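Long-range contacts in inositol-1-monophosphatase (Thermotoga maritima, PDB 2P3N), which hydrolyses phosphate esters such as inositol 1-phosphate and fructose 1,6-bisphosphate with the help of magnesium, working as a homotetramer: residues L18-W22 with N93-S97; S7-R12 with L108-H112. One frame throughout, in Å; residues are numbered along the deposited sequence.

How the interactions relate
A single helix can serve a sheet differently along its length, as two contacts of helix 2-21 illustrate. Both are buried, and both set this helix on one mixed sheet, interaction 2 through strand 105-113 and interaction 1 through the start of the adjacent strand 95-102. The two meet directly: Ile96 O lies 3.0 Å from His112 N, probably a hydrogen bond between the strands, and 3.1 Å from Leu11 CD1. Interaction 2 runs along the sheet, combining aliphatic packing with a CH-pi contact and a water bridge. Interaction 1, at the C-terminal end of the helix, relies on aromatic and aliphatic packing nearer the magnesium site. Both border other subunits, interaction 2 with a salt bridge from Arg12, interaction 1 by packing.

Interaction 1. Residues L18-W22 with N93-S97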
ATOM      1  N   LEU A  18      -6.113 -11.705  -8.606  1.00 27.54           N
ATOM      2  CA  LEU A  18      -4.787 -11.989  -9.139  1.00 23.37           C
ATOM      3  C   LEU A  18      -3.755 -12.011  -8.025  1.00 24.46           C
ATOM      4  O   LEU A  18      -2.786 -12.765  -8.088  1.00 25.44           O
ATOM      5  CB  LEU A  18      -4.371 -10.935 -10.177  1.00 25.74           C
ATOM      6  CG  LEU A  18      -5.120 -10.888 -11.514  1.00 20.10           C
ATOM      7  CD1 LEU A  18      -4.495  -9.842 -12.396  1.00 15.69           C
ATOM      8  CD2 LEU A  18      -5.061 -12.232 -12.189  1.00 21.37           C
ATOM      9  N   MET A  19      -3.967 -11.183  -7.006  1.00 22.32           N
ATOM     10  CA  MET A  19      -3.040 -11.115  -5.889  1.00 22.30           C
ATOM     11  C   MET A  19      -3.030 -12.407  -5.085  1.00 25.38           C
ATOM     12  O   MET A  19      -2.020 -12.768  -4.480  1.00 23.09           O
ATOM     13  CB  MET A  19      -3.389  -9.939  -4.994  1.00 17.65           C
ATOM     14  CG  MET A  19      -3.040  -8.602  -5.611  1.00 16.74           C
ATOM     15  SD  MET A  19      -1.287  -8.417  -5.991  1.00 19.71           S
ATOM     16  CE  MET A  19      -0.683  -7.922  -4.399  1.00 25.70           C
ATOM     17  N   ILE A  20      -4.161 -13.099  -5.080  1.00 27.11           N
ATOM     18  CA  ILE A  20      -4.268 -14.361  -4.375  1.00 25.26           C
ATOM     19  C   ILE A  20      -3.245 -15.343  -4.941  1.00 25.88           C
ATOM     20  O   ILE A  20      -2.571 -16.056  -4.198  1.00 26.93           O
ATOM     21  CB  ILE A  20      -5.673 -14.982  -4.559  1.00 22.90           C
ATOM     22  CG1 ILE A  20      -6.712 -14.154  -3.806  1.00 25.16           C
ATOM     23  CG2 ILE A  20      -5.664 -16.431  -4.097  1.00 22.45           C
ATOM     24  CD1 ILE A  20      -8.089 -14.736  -3.798  1.00 20.65           C
ATOM     25  N   HIS A  21      -3.109 -15.334  -6.259  1.00 22.07           N
ATOM     26  CA  HIS A  21      -2.238 -16.258  -6.959  1.00 24.01           C
ATOM     27  C   HIS A  21      -0.888 -15.744  -7.435  1.00 28.70           C
ATOM     28  O   HIS A  21      -0.100 -16.499  -8.012  1.00 31.65           O
ATOM     29  CB  HIS A  21      -3.014 -16.811  -8.146  1.00 22.56           C
ATOM     30  CG  HIS A  21      -4.343 -17.392  -7.770  1.00 28.43           C
ATOM     31  ND1 HIS A  21      -4.474 -18.639  -7.197  1.00 30.09           N
ATOM     32  CD2 HIS A  21      -5.591 -16.869  -7.820  1.00 25.04           C
ATOM     33  CE1 HIS A  21      -5.744 -18.858  -6.905  1.00 23.65           C
ATOM     34  NE2 HIS A  21      -6.442 -17.799  -7.274  1.00 31.01           N
ATOM     35  N   TRP A  22      -0.618 -14.470  -7.205  1.00 28.14           N
ATOM     36  CA  TRP A  22       0.628 -13.872  -7.643  1.00 25.24           C
ATOM     37  C   TRP A  22       1.832 -14.703  -7.203  1.00 28.54           C
ATOM     38  O   TRP A  22       1.957 -15.058  -6.032  1.00 27.35           O
ATOM     39  CB  TRP A  22       0.699 -12.445  -7.102  1.00 26.32           C
ATOM     40  CG  TRP A  22       1.873 -11.661  -7.557  1.00 27.89           C
ATOM     41  CD1 TRP A  22       2.483 -11.707  -8.785  1.00 30.39           C
ATOM     42  CD2 TRP A  22       2.576 -10.679  -6.796  1.00 22.55           C
ATOM     43  NE1 TRP A  22       3.526 -10.811  -8.829  1.00 23.86           N
ATOM     44  CE2 TRP A  22       3.605 -10.168  -7.621  1.00 27.48           C
ATOM     45  CE3 TRP A  22       2.438 -10.181  -5.499  1.00 19.69           C
ATOM     46  CZ2 TRP A  22       4.493  -9.181  -7.182  1.00 27.42           C
ATOM     47  CZ3 TRP A  22       3.321  -9.202  -5.064  1.00 22.82           C
ATOM     48  CH2 TRP A  22       4.335  -8.713  -5.903  1.00 28.76           C
ATOM     49  N   ASN A  93       5.489  -6.269 -11.772  1.00 35.04           N
ATOM     50  CA  ASN A  93       5.136  -5.610 -13.035  1.00 33.66           C
ATOM     51  C   ASN A  93       4.181  -6.355 -13.957  1.00 28.97           C
ATOM     52  O   ASN A  93       4.559  -6.835 -15.026  1.00 29.27           O
ATOM     53  CB  ASN A  93       6.393  -5.208 -13.820  1.00 35.67           C
ATOM     54  CG  ASN A  93       7.151  -4.076 -13.155  1.00 35.87           C
ATOM     55  OD1 ASN A  93       7.868  -4.284 -12.176  1.00 41.31           O
ATOM     56  ND2 ASN A  93       6.983  -2.873 -13.672  1.00 38.99           N
ATOM     57  N   PHE A  94       2.933  -6.446 -13.527  1.00 28.62           N
ATOM     58  CA  PHE A  94       1.899  -7.070 -14.331  1.00 28.87           C
ATOM     59  C   PHE A  94       0.660  -6.209 -14.121  1.00 31.41           C
ATOM     60  O   PHE A  94       0.559  -5.499 -13.117  1.00 32.52           O
ATOM     61  CB  PHE A  94       1.674  -8.529 -13.911  1.00 21.19           C
ATOM     62  CG  PHE A  94       1.093  -8.694 -12.546  1.00 20.69           C
ATOM     63  CD1 PHE A  94      -0.286  -8.750 -12.367  1.00 21.37           C
ATOM     64  CD2 PHE A  94       1.919  -8.811 -11.439  1.00 15.75           C
ATOM     65  CE1 PHE A  94      -0.836  -8.925 -11.102  1.00 20.26           C
ATOM     66  CE2 PHE A  94       1.373  -8.988 -10.157  1.00 17.75           C
ATOM     67  CZ  PHE A  94      -0.007  -9.044  -9.994  1.00 18.48           C
ATOM     68  N   SER A  95      -0.267  -6.244 -15.074  1.00 31.07           N
ATOM     69  CA  SER A  95      -1.470  -5.439 -14.978  1.00 26.59           C
ATOM     70  C   SER A  95      -2.652  -6.037 -15.725  1.00 28.51           C
ATOM     71  O   SER A  95      -2.528  -7.057 -16.410  1.00 28.96           O
ATOM     72  CB  SER A  95      -1.185  -4.044 -15.527  1.00 29.39           C
ATOM     73  OG  SER A  95      -0.607  -4.113 -16.818  1.00 31.07           O
ATOM     74  N   ILE A  96      -3.805  -5.395 -15.560  1.00 27.30           N
ATOM     75  CA  ILE A  96      -5.035  -5.793 -16.228  1.00 30.38           C
ATOM     76  C   ILE A  96      -5.367  -4.620 -17.126  1.00 28.80           C
ATOM     77  O   ILE A  96      -5.325  -3.475 -16.696  1.00 30.91           O
ATOM     78  CB  ILE A  96      -6.213  -5.974 -15.259  1.00 24.45           C
ATOM     79  CG1 ILE A  96      -5.826  -6.888 -14.094  1.00 21.33           C
ATOM     80  CG2 ILE A  96      -7.382  -6.590 -15.998  1.00 29.19           C
ATOM     81  CD1 ILE A  96      -6.996  -7.117 -13.113  1.00 19.43           C
ATOM     82  N   SER A  97      -5.706  -4.888 -18.373  1.00 32.36           N
ATOM     83  CA  SER A  97      -6.005  -3.791 -19.268  1.00 32.50           C
ATOM     84  C   SER A  97      -7.399  -3.891 -19.880  1.00 34.25           C
ATOM     85  O   SER A  97      -7.858  -4.976 -20.252  1.00 30.18           O
ATOM     86  CB  SER A  97      -4.938  -3.722 -20.358  1.00 30.49           C
ATOM     87  OG  SER A  97      -4.936  -2.453 -20.980  1.00 46.41           O
TER
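This is a buried apolar contact in the layered αβαβα sandwich of the inositol monophosphatase family, joining the end of helix 2-21 to the loop leading into strand 95-102 and to the first residues of that strand. The principle it illustrates is that side chains, here chiefly Phe94, can bridge backbones whose CA atoms come no nearer than 9.4 Å (Leu18 to Ser95). Leu18 CD1 sits at the edge of the Phe94 ring, 4.0 Å from Phe94 CE1, and also 3.7 Å from Ile96 CG1, while Met19 SD lies 4.2 Å from Phe94 CZ. Phe87 of helix 84-89 adds an edge-to-face partner to Phe94. Leu18 packs on the side chain of Ile81, a residue of the magnesium site, and the Phe94 side chain lies about 8 Å from the ion. Trp22 donates its indole hydrogen to Leu91 O, yet its five-membered ring meets the Phe94 ring obliquely, neither stacked nor edge-to-face (centroids 4.6 Å apart, planes at 48°), with Trp22 NE1 3.1 Å from Phe94 CE2.

Interaction 2. Residues S7-R12 with L108-H112; sequences SIKLLR and LGVVH
A helix laid on a β-sheet, here helix 2-21 on the larger mixed sheet, belongs to the layered αβαβα sandwich of inositol monophosphatases. Residues 7-12 are regular α-helix (Leu11 N hydrogen-bonded to Ser7 O, Arg12 N to Ile8 O, both 3.0 Å); 108-112 is extended strand. The axes cross at -24°, 8.6 Å apart; nearest CA pairs are Ile8 to Val110 (6.7 Å) and Leu11 to His112 (6.3 Å). Ser7 (m) and Leu11 (m, chi2 -138°) point toward the strand, Ile8 (m, t) and Arg12 (m, then t throughout) sideways; Leu108 (t, t), Val110 (p) and His112 (t, chi2 62°) face the helix. Ser7 CB lies 3.5 Å from Val110 CG1, Leu11 CD1 4.2 Å from Val110 CG2, and Leu11 O 3.1 Å from His112 CD2. Arg12 CG makes a CH-pi contact 4.0 Å from the His112 ring centroid; its guanidinium salt-bridges Glu133 of a neighbouring subunit. His112 ND1 hydrogen-bonds with Thr119 OG1, and one water joins His112 NE2 (2.6 Å from the water oxygen) to Arg12 O (2.7 Å).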
ATOM      1  N   SER A   7     -14.982   0.521 -15.347  1.00 25.93           N
ATOM      2  CA  SER A   7     -13.732  -0.119 -15.707  1.00 24.80           C
ATOM      3  C   SER A   7     -12.719  -0.064 -14.576  1.00 26.12           C
ATOM      4  O   SER A   7     -12.047  -1.048 -14.275  1.00 30.98           O
ATOM      5  CB  SER A   7     -13.160   0.566 -16.950  1.00 30.43           C
ATOM      6  OG  SER A   7     -14.078   0.483 -18.031  1.00 32.03           O
ATOM      7  N   ILE A   8     -12.598   1.102 -13.959  1.00 28.56           N
ATOM      8  CA  ILE A   8     -11.672   1.284 -12.854  1.00 24.09           C
ATOM      9  C   ILE A   8     -12.026   0.348 -11.706  1.00 26.14           C
ATOM     10  O   ILE A   8     -11.164  -0.392 -11.216  1.00 27.41           O
ATOM     11  CB  ILE A   8     -11.704   2.731 -12.348  1.00 24.50           C
ATOM     12  CG1 ILE A   8     -11.145   3.656 -13.434  1.00 27.65           C
ATOM     13  CG2 ILE A   8     -10.899   2.862 -11.059  1.00 23.43           C
ATOM     14  CD1 ILE A   8     -11.365   5.137 -13.167  1.00 22.21           C
ATOM     15  N   LYS A   9     -13.286   0.368 -11.286  1.00 19.47           N
ATOM     16  CA  LYS A   9     -13.715  -0.475 -10.184  1.00 21.10           C
ATOM     17  C   LYS A   9     -13.652  -1.964 -10.486  1.00 23.65           C
ATOM     18  O   LYS A   9     -13.426  -2.768  -9.593  1.00 27.23           O
ATOM     19  CB  LYS A   9     -15.127  -0.082  -9.768  1.00 20.09           C
ATOM     20  CG  LYS A   9     -15.196   1.378  -9.396  1.00 23.84           C
ATOM     21  CD  LYS A   9     -16.530   1.775  -8.813  1.00 17.45           C
ATOM     22  CE  LYS A   9     -16.461   3.215  -8.369  1.00 13.48           C
ATOM     23  NZ  LYS A   9     -17.784   3.745  -7.985  1.00 22.51           N
ATOM     24  N   LEU A  10     -13.843  -2.323 -11.748  1.00 25.87           N
ATOM     25  CA  LEU A  10     -13.819  -3.720 -12.176  1.00 25.08           C
ATOM     26  C   LEU A  10     -12.400  -4.246 -12.133  1.00 24.72           C
ATOM     27  O   LEU A  10     -12.140  -5.312 -11.588  1.00 26.67           O
ATOM     28  CB  LEU A  10     -14.324  -3.851 -13.612  1.00 25.94           C
ATOM     29  CG  LEU A  10     -15.303  -4.945 -14.031  1.00 24.99           C
ATOM     30  CD1 LEU A  10     -15.183  -5.088 -15.539  1.00 21.96           C
ATOM     31  CD2 LEU A  10     -15.017  -6.272 -13.351  1.00 15.11           C
ATOM     32  N   LEU A  11     -11.476  -3.509 -12.729  1.00 25.03           N
ATOM     33  CA  LEU A  11     -10.097  -3.959 -12.733  1.00 27.92           C
ATOM     34  C   LEU A  11      -9.505  -3.933 -11.335  1.00 22.17           C
ATOM     35  O   LEU A  11      -8.631  -4.731 -11.019  1.00 20.39           O
ATOM     36  CB  LEU A  11      -9.245  -3.104 -13.676  1.00 23.77           C
ATOM     37  CG  LEU A  11      -9.596  -3.119 -15.168  1.00 26.22           C
ATOM     38  CD1 LEU A  11      -8.307  -3.174 -15.943  1.00 24.27           C
ATOM     39  CD2 LEU A  11     -10.484  -4.296 -15.525  1.00 22.79           C
ATOM     40  N   ARG A  12      -9.986  -3.014 -10.502  1.00 22.62           N
ATOM     41  CA  ARG A  12      -9.485  -2.919  -9.143  1.00 22.04           C
ATOM     42  C   ARG A  12      -9.958  -4.098  -8.319  1.00 23.69           C
ATOM     43  O   ARG A  12      -9.243  -4.567  -7.440  1.00 26.96           O
ATOM     44  CB  ARG A  12      -9.911  -1.600  -8.500  1.00 24.33           C
ATOM     45  CG  ARG A  12      -8.952  -0.456  -8.801  1.00 16.73           C
ATOM     46  CD  ARG A  12      -9.425   0.879  -8.270  1.00 14.05           C
ATOM     47  NE  ARG A  12      -8.393   1.893  -8.450  1.00 16.93           N
ATOM     48  CZ  ARG A  12      -8.514   3.170  -8.097  1.00 22.44           C
ATOM     49  NH1 ARG A  12      -9.634   3.612  -7.540  1.00 20.92           N
ATOM     50  NH2 ARG A  12      -7.504   4.010  -8.294  1.00 22.32           N
ATOM     51  N   LEU A 108     -11.738   4.958 -24.387  1.00 45.50           N
ATOM     52  CA  LEU A 108     -11.436   4.828 -22.974  1.00 45.05           C
ATOM     53  C   LEU A 108     -10.358   3.776 -22.760  1.00 45.02           C
ATOM     54  O   LEU A 108     -10.300   2.781 -23.473  1.00 46.52           O
ATOM     55  CB  LEU A 108     -12.730   4.425 -22.257  1.00 50.02           C
ATOM     56  CG  LEU A 108     -12.880   4.146 -20.764  1.00 53.86           C
ATOM     57  CD1 LEU A 108     -14.349   3.870 -20.501  1.00 61.33           C
ATOM     58  CD2 LEU A 108     -12.030   2.960 -20.317  1.00 54.40           C
ATOM     59  N   GLY A 109      -9.504   4.001 -21.771  1.00 43.69           N
ATOM     60  CA  GLY A 109      -8.454   3.047 -21.477  1.00 40.97           C
ATOM     61  C   GLY A 109      -8.136   3.019 -19.993  1.00 38.01           C
ATOM     62  O   GLY A 109      -8.141   4.047 -19.324  1.00 41.64           O
ATOM     63  N   VAL A 110      -7.885   1.838 -19.458  1.00 34.67           N
ATOM     64  CA  VAL A 110      -7.534   1.729 -18.054  1.00 33.90           C
ATOM     65  C   VAL A 110      -6.561   0.574 -17.872  1.00 33.71           C
ATOM     66  O   VAL A 110      -6.743  -0.501 -18.447  1.00 34.44           O
ATOM     67  CB  VAL A 110      -8.792   1.558 -17.159  1.00 35.17           C
ATOM     68  CG1 VAL A 110      -9.768   0.622 -17.810  1.00 51.74           C
ATOM     69  CG2 VAL A 110      -8.391   1.039 -15.790  1.00 31.47           C
ATOM     70  N   VAL A 111      -5.496   0.830 -17.115  1.00 31.60           N
ATOM     71  CA  VAL A 111      -4.470  -0.176 -16.832  1.00 31.42           C
ATOM     72  C   VAL A 111      -4.344  -0.233 -15.311  1.00 27.24           C
ATOM     73  O   VAL A 111      -4.191   0.797 -14.658  1.00 27.08           O
ATOM     74  CB  VAL A 111      -3.082   0.211 -17.448  1.00 31.92           C
ATOM     75  CG1 VAL A 111      -2.040  -0.850 -17.124  1.00 29.61           C
ATOM     76  CG2 VAL A 111      -3.196   0.362 -18.941  1.00 31.06           C
ATOM     77  N   HIS A 112      -4.426  -1.428 -14.744  1.00 27.04           N
ATOM     78  CA  HIS A 112      -4.326  -1.562 -13.296  1.00 27.53           C
ATOM     79  C   HIS A 112      -3.286  -2.589 -12.844  1.00 25.83           C
ATOM     80  O   HIS A 112      -3.498  -3.793 -12.970  1.00 24.66           O
ATOM     81  CB  HIS A 112      -5.697  -1.908 -12.695  1.00 22.57           C
ATOM     82  CG  HIS A 112      -5.663  -2.134 -11.215  1.00 22.73           C
ATOM     83  ND1 HIS A 112      -5.298  -1.152 -10.322  1.00 18.81           N
ATOM     84  CD2 HIS A 112      -5.913  -3.242 -10.475  1.00 24.12           C
ATOM     85  CE1 HIS A 112      -5.324  -1.644  -9.095  1.00 19.40           C
ATOM     86  NE2 HIS A 112      -5.696  -2.909  -9.160  1.00 20.50           N
TER
HETATM   87  O   HOH W   1      -6.567  -4.423  -7.283  1.00 21.69           O